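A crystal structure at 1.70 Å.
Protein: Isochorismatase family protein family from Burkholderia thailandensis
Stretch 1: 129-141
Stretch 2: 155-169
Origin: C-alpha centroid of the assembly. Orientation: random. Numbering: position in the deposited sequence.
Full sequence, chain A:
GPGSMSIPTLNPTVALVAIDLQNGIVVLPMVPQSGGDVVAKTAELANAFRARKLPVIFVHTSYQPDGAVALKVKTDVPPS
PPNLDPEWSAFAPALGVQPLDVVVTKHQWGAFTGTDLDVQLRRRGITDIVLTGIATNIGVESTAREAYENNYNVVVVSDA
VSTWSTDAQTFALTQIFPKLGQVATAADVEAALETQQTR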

# COMPACT_ATOMS: atom_id res chain seq x y z
N ILE A 129 -4.92 -4.27 -15.02
CA ILE A 129 -3.49 -4.58 -15.00
C ILE A 129 -3.23 -5.99 -14.49
O ILE A 129 -3.86 -6.46 -13.55
CB ILE A 129 -2.61 -3.53 -14.26
CG1 ILE A 129 -2.84 -3.50 -12.75
CG2 ILE A 129 -2.81 -2.14 -14.85
CD1 ILE A 129 -1.84 -2.59 -12.02
N VAL A 130 -2.31 -6.66 -15.18
CA VAL A 130 -1.80 -7.95 -14.77
C VAL A 130 -0.40 -7.71 -14.22
O VAL A 130 0.48 -7.22 -14.92
CB VAL A 130 -1.82 -8.96 -15.93
CG1 VAL A 130 -1.05 -10.24 -15.56
CG2 VAL A 130 -3.28 -9.25 -16.31
N LEU A 131 -0.22 -8.06 -12.95
CA LEU A 131 0.96 -7.73 -12.19
C LEU A 131 1.86 -8.94 -11.93
O LEU A 131 1.42 -10.00 -11.49
CB LEU A 131 0.51 -7.12 -10.87
CG LEU A 131 1.18 -5.95 -10.18
CD1 LEU A 131 1.74 -4.85 -11.08
CD2 LEU A 131 0.14 -5.37 -9.20
N THR A 132 3.14 -8.77 -12.26
CA THR A 132 4.19 -9.71 -11.90
C THR A 132 5.33 -8.97 -11.23
O THR A 132 5.39 -7.73 -11.27
CB THR A 132 4.74 -10.47 -13.13
OG1 THR A 132 5.71 -9.66 -13.83
CG2 THR A 132 3.64 -10.86 -14.07
N GLY A 133 6.24 -9.72 -10.63
CA GLY A 133 7.52 -9.19 -10.17
C GLY A 133 7.91 -9.51 -8.73
O GLY A 133 7.40 -10.44 -8.12
N ILE A 134 8.86 -8.71 -8.21
CA ILE A 134 9.53 -8.96 -6.95
C ILE A 134 9.57 -7.64 -6.16
O ILE A 134 9.82 -6.60 -6.79
CB ILE A 134 11.00 -9.43 -7.20
CG1 ILE A 134 11.06 -10.62 -8.17
CG2 ILE A 134 11.70 -9.71 -5.88
CD1 ILE A 134 12.42 -10.76 -8.83
N ALA A 135 9.34 -7.59 -4.83
CA ALA A 135 8.83 -8.69 -4.00
C ALA A 135 7.31 -8.59 -3.88
O ALA A 135 6.73 -7.51 -3.91
CB ALA A 135 9.45 -8.64 -2.61
N THR A 136 6.66 -9.73 -3.73
CA THR A 136 5.21 -9.82 -3.62
C THR A 136 4.64 -8.82 -2.64
O THR A 136 3.72 -8.07 -2.97
CB THR A 136 4.78 -11.24 -3.19
OG1 THR A 136 5.45 -12.19 -4.04
CG2 THR A 136 3.27 -11.41 -3.32
N ASN A 137 5.20 -8.78 -1.44
CA ASN A 137 4.69 -7.91 -0.38
C ASN A 137 5.16 -6.47 -0.41
O ASN A 137 4.71 -5.67 0.39
CB ASN A 137 5.02 -8.47 1.01
CG ASN A 137 4.81 -9.94 1.11
OD1 ASN A 137 5.58 -10.72 0.53
ND2 ASN A 137 3.79 -10.35 1.87
N ILE A 138 6.13 -6.13 -1.26
CA ILE A 138 6.73 -4.81 -1.20
C ILE A 138 6.33 -4.04 -2.46
O ILE A 138 5.25 -3.45 -2.49
CB ILE A 138 8.25 -4.92 -0.97
CG1 ILE A 138 8.55 -5.69 0.32
CG2 ILE A 138 8.91 -3.54 -0.99
CD1 ILE A 138 8.01 -5.08 1.62
N GLY A 139 7.15 -4.08 -3.51
CA GLY A 139 6.85 -3.34 -4.73
C GLY A 139 5.59 -3.80 -5.44
O GLY A 139 4.81 -2.99 -5.95
N VAL A 140 5.38 -5.12 -5.48
CA VAL A 140 4.17 -5.66 -6.10
C VAL A 140 2.93 -5.20 -5.32
O VAL A 140 2.02 -4.61 -5.89
CB VAL A 140 4.21 -7.19 -6.21
CG1 VAL A 140 2.84 -7.73 -6.66
CG2 VAL A 140 5.36 -7.62 -7.14
N GLU A 141 2.92 -5.45 -4.02
CA GLU A 141 1.74 -5.14 -3.21
C GLU A 141 1.42 -3.64 -3.16
O GLU A 141 0.26 -3.25 -3.25
CB GLU A 141 1.89 -5.68 -1.79
CG GLU A 141 0.69 -5.37 -0.90
CD GLU A 141 0.66 -6.22 0.35
OE1 GLU A 141 1.31 -7.29 0.36
OE2 GLU A 141 -0.03 -5.81 1.32
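Stretch 2 155-169: VVVSDAVSTWSTDAQ

Stretch 2 enters as a β-strand lying parallel to the strand of stretch 1, the axes 4.7 Å apart at closest approach and crossing at -30°. Val 155 locks the register with both of its backbone polar groups: its N donates to Ile 129 O at 2.8 Å, and its O accepts from Leu 131 N at 2.7 Å. Val 155 thus pairs with Val 130, their side chains on one face of the sheet, and Val 156 pairs with Leu 131 on the other, where Val 156 also packs against Val 140 from the helix. Val 157 N continues the ladder to Leu 131 O at 3.0 Å, while Val 157 CG2 packs on Val 130 CG1 at 3.4 Å.

A type I turn from Val 157 to Ala 160 then interrupts the pairing, and Ser 158 and Asp 159 make no contact with stretch 1. The rule is a detour without a change of partner: pairing resumes on the same strand when Ala 160 O accepts a hydrogen bond from Gly 133 N at 2.8 Å. Val 161 pairs with Gly 133, where a CB would jam against the carbonyl O of Thr 132, and Val 161 CG1 reaches Val 140 CG1 at 4.0 Å. Ser 162 N makes only a weak bond to Gly 133 O at 3.4 Å, but Ser 162 O accepts from Thr 136 N at 2.9 Å, beyond the cis peptide preceding Ala 135.

From here backbone pairing stops, and the polar side chains of Thr 136 and Asn 137 carry the contact. Thr 163 OG1 donates to Asn 137 OD1 at 2.7 Å. The Trp 164 ring lays one face under Asn 137 OD1 and meets Ile 138 CG1 near its edge, 3.8 Å from Trp 164 CZ3. Ser 165 caps the next helix, its OG 3.0 Å from Ala 168 N. In that helix, Ala 168 O receives Asn 137 ND2 at 3.0 Å, and Gln 169 OE1 accepts from Thr 136 OG1 at 2.7 Å while Gln 169 NE2 holds Val 161 O at 2.9 Å, tying helix to strand.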

# COMPACT_ATOMS: atom_id res chain seq x y z
N VAL A 155 -4.99 -7.92 -11.38
CA VAL A 155 -4.76 -9.35 -11.33
C VAL A 155 -3.30 -9.56 -10.96
O VAL A 155 -2.39 -9.02 -11.62
CB VAL A 155 -5.07 -10.01 -12.69
CG1 VAL A 155 -4.85 -11.53 -12.62
CG2 VAL A 155 -6.50 -9.67 -13.12
N VAL A 156 -3.06 -10.35 -9.92
CA VAL A 156 -1.70 -10.72 -9.52
C VAL A 156 -1.39 -12.18 -9.91
O VAL A 156 -2.19 -13.08 -9.66
CB VAL A 156 -1.47 -10.51 -8.03
CG1 VAL A 156 -0.01 -10.75 -7.68
CG2 VAL A 156 -1.86 -9.09 -7.66
N VAL A 157 -0.23 -12.37 -10.53
CA VAL A 157 0.14 -13.67 -11.10
C VAL A 157 0.96 -14.45 -10.08
O VAL A 157 2.15 -14.17 -9.87
CB VAL A 157 0.93 -13.52 -12.42
CG1 VAL A 157 1.29 -14.89 -12.99
CG2 VAL A 157 0.13 -12.69 -13.44
N SER A 158 0.33 -15.46 -9.48
CA SER A 158 0.88 -16.16 -8.34
C SER A 158 2.23 -16.82 -8.62
O SER A 158 3.13 -16.82 -7.75
CB SER A 158 -0.12 -17.20 -7.81
OG SER A 158 -0.47 -18.12 -8.79
N ASP A 159 2.39 -17.36 -9.82
CA ASP A 159 3.66 -18.00 -10.19
C ASP A 159 4.61 -17.05 -10.91
O ASP A 159 5.60 -17.50 -11.51
CB ASP A 159 3.43 -19.31 -10.95
CG ASP A 159 2.57 -19.17 -12.18
OD1 ASP A 159 1.89 -18.14 -12.36
OD2 ASP A 159 2.57 -20.13 -12.99
N ALA A 160 4.34 -15.75 -10.84
CA ALA A 160 5.29 -14.74 -11.30
C ALA A 160 5.44 -13.59 -10.32
O ALA A 160 5.82 -12.49 -10.73
CB ALA A 160 4.89 -14.23 -12.69
N VAL A 161 5.15 -13.84 -9.05
CA VAL A 161 5.54 -12.98 -7.94
C VAL A 161 6.21 -13.84 -6.87
O VAL A 161 5.73 -14.94 -6.55
CB VAL A 161 4.35 -12.17 -7.34
CG1 VAL A 161 3.74 -11.25 -8.40
CG2 VAL A 161 3.27 -13.07 -6.72
N SER A 162 7.33 -13.34 -6.33
CA SER A 162 8.05 -14.04 -5.27
C SER A 162 8.50 -13.07 -4.19
O SER A 162 8.56 -11.85 -4.39
CB SER A 162 9.23 -14.83 -5.83
OG SER A 162 8.77 -15.86 -6.69
N THR A 163 8.80 -13.63 -3.03
CA THR A 163 9.11 -12.84 -1.85
C THR A 163 10.02 -13.62 -0.89
O THR A 163 10.60 -14.64 -1.28
CB THR A 163 7.82 -12.30 -1.20
OG1 THR A 163 8.14 -11.33 -0.21
CG2 THR A 163 6.92 -13.41 -0.61
N TRP A 164 10.19 -13.13 0.34
CA TRP A 164 11.26 -13.65 1.20
C TRP A 164 10.91 -14.90 1.98
O TRP A 164 11.80 -15.53 2.57
CB TRP A 164 11.73 -12.58 2.18
CG TRP A 164 10.64 -12.13 3.12
CD1 TRP A 164 10.20 -12.75 4.28
CD2 TRP A 164 9.77 -10.97 2.96
NE1 TRP A 164 9.17 -12.06 4.85
CE2 TRP A 164 8.86 -10.99 4.10
CE3 TRP A 164 9.67 -9.95 2.03
CZ2 TRP A 164 7.92 -10.01 4.29
CZ3 TRP A 164 8.70 -8.97 2.23
CH2 TRP A 164 7.84 -9.01 3.32
N SER A 165 9.63 -15.25 2.04
CA SER A 165 9.22 -16.47 2.73
C SER A 165 7.90 -16.97 2.16
O SER A 165 7.15 -16.21 1.53
CB SER A 165 9.10 -16.24 4.25
OG SER A 165 7.88 -15.58 4.58
N THR A 166 7.64 -18.26 2.33
CA THR A 166 6.37 -18.82 1.84
C THR A 166 5.21 -18.30 2.70
O THR A 166 4.10 -18.13 2.19
CB THR A 166 6.38 -20.37 1.81
OG1 THR A 166 6.79 -20.87 3.09
CG2 THR A 166 7.33 -20.87 0.75
N ASP A 167 5.46 -18.03 3.98
CA ASP A 167 4.44 -17.42 4.85
C ASP A 167 4.03 -16.04 4.28
O ASP A 167 2.84 -15.68 4.25
CB ASP A 167 4.94 -17.26 6.28
CG ASP A 167 4.85 -18.54 7.11
OD1 ASP A 167 4.30 -19.57 6.67
OD2 ASP A 167 5.32 -18.51 8.26
N ALA A 168 5.02 -15.26 3.83
CA ALA A 168 4.73 -13.92 3.29
C ALA A 168 4.00 -14.01 1.96
O ALA A 168 3.06 -13.27 1.71
CB ALA A 168 5.99 -13.10 3.13
N GLN A 169 4.42 -14.94 1.12
CA GLN A 169 3.72 -15.17 -0.14
C GLN A 169 2.26 -15.50 0.13
O GLN A 169 1.36 -14.88 -0.44
CB GLN A 169 4.35 -16.31 -0.91
CG GLN A 169 3.67 -16.59 -2.26
CD GLN A 169 4.17 -15.68 -3.38
OE1 GLN A 169 4.81 -14.66 -3.13
NE2 GLN A 169 3.91 -16.08 -4.63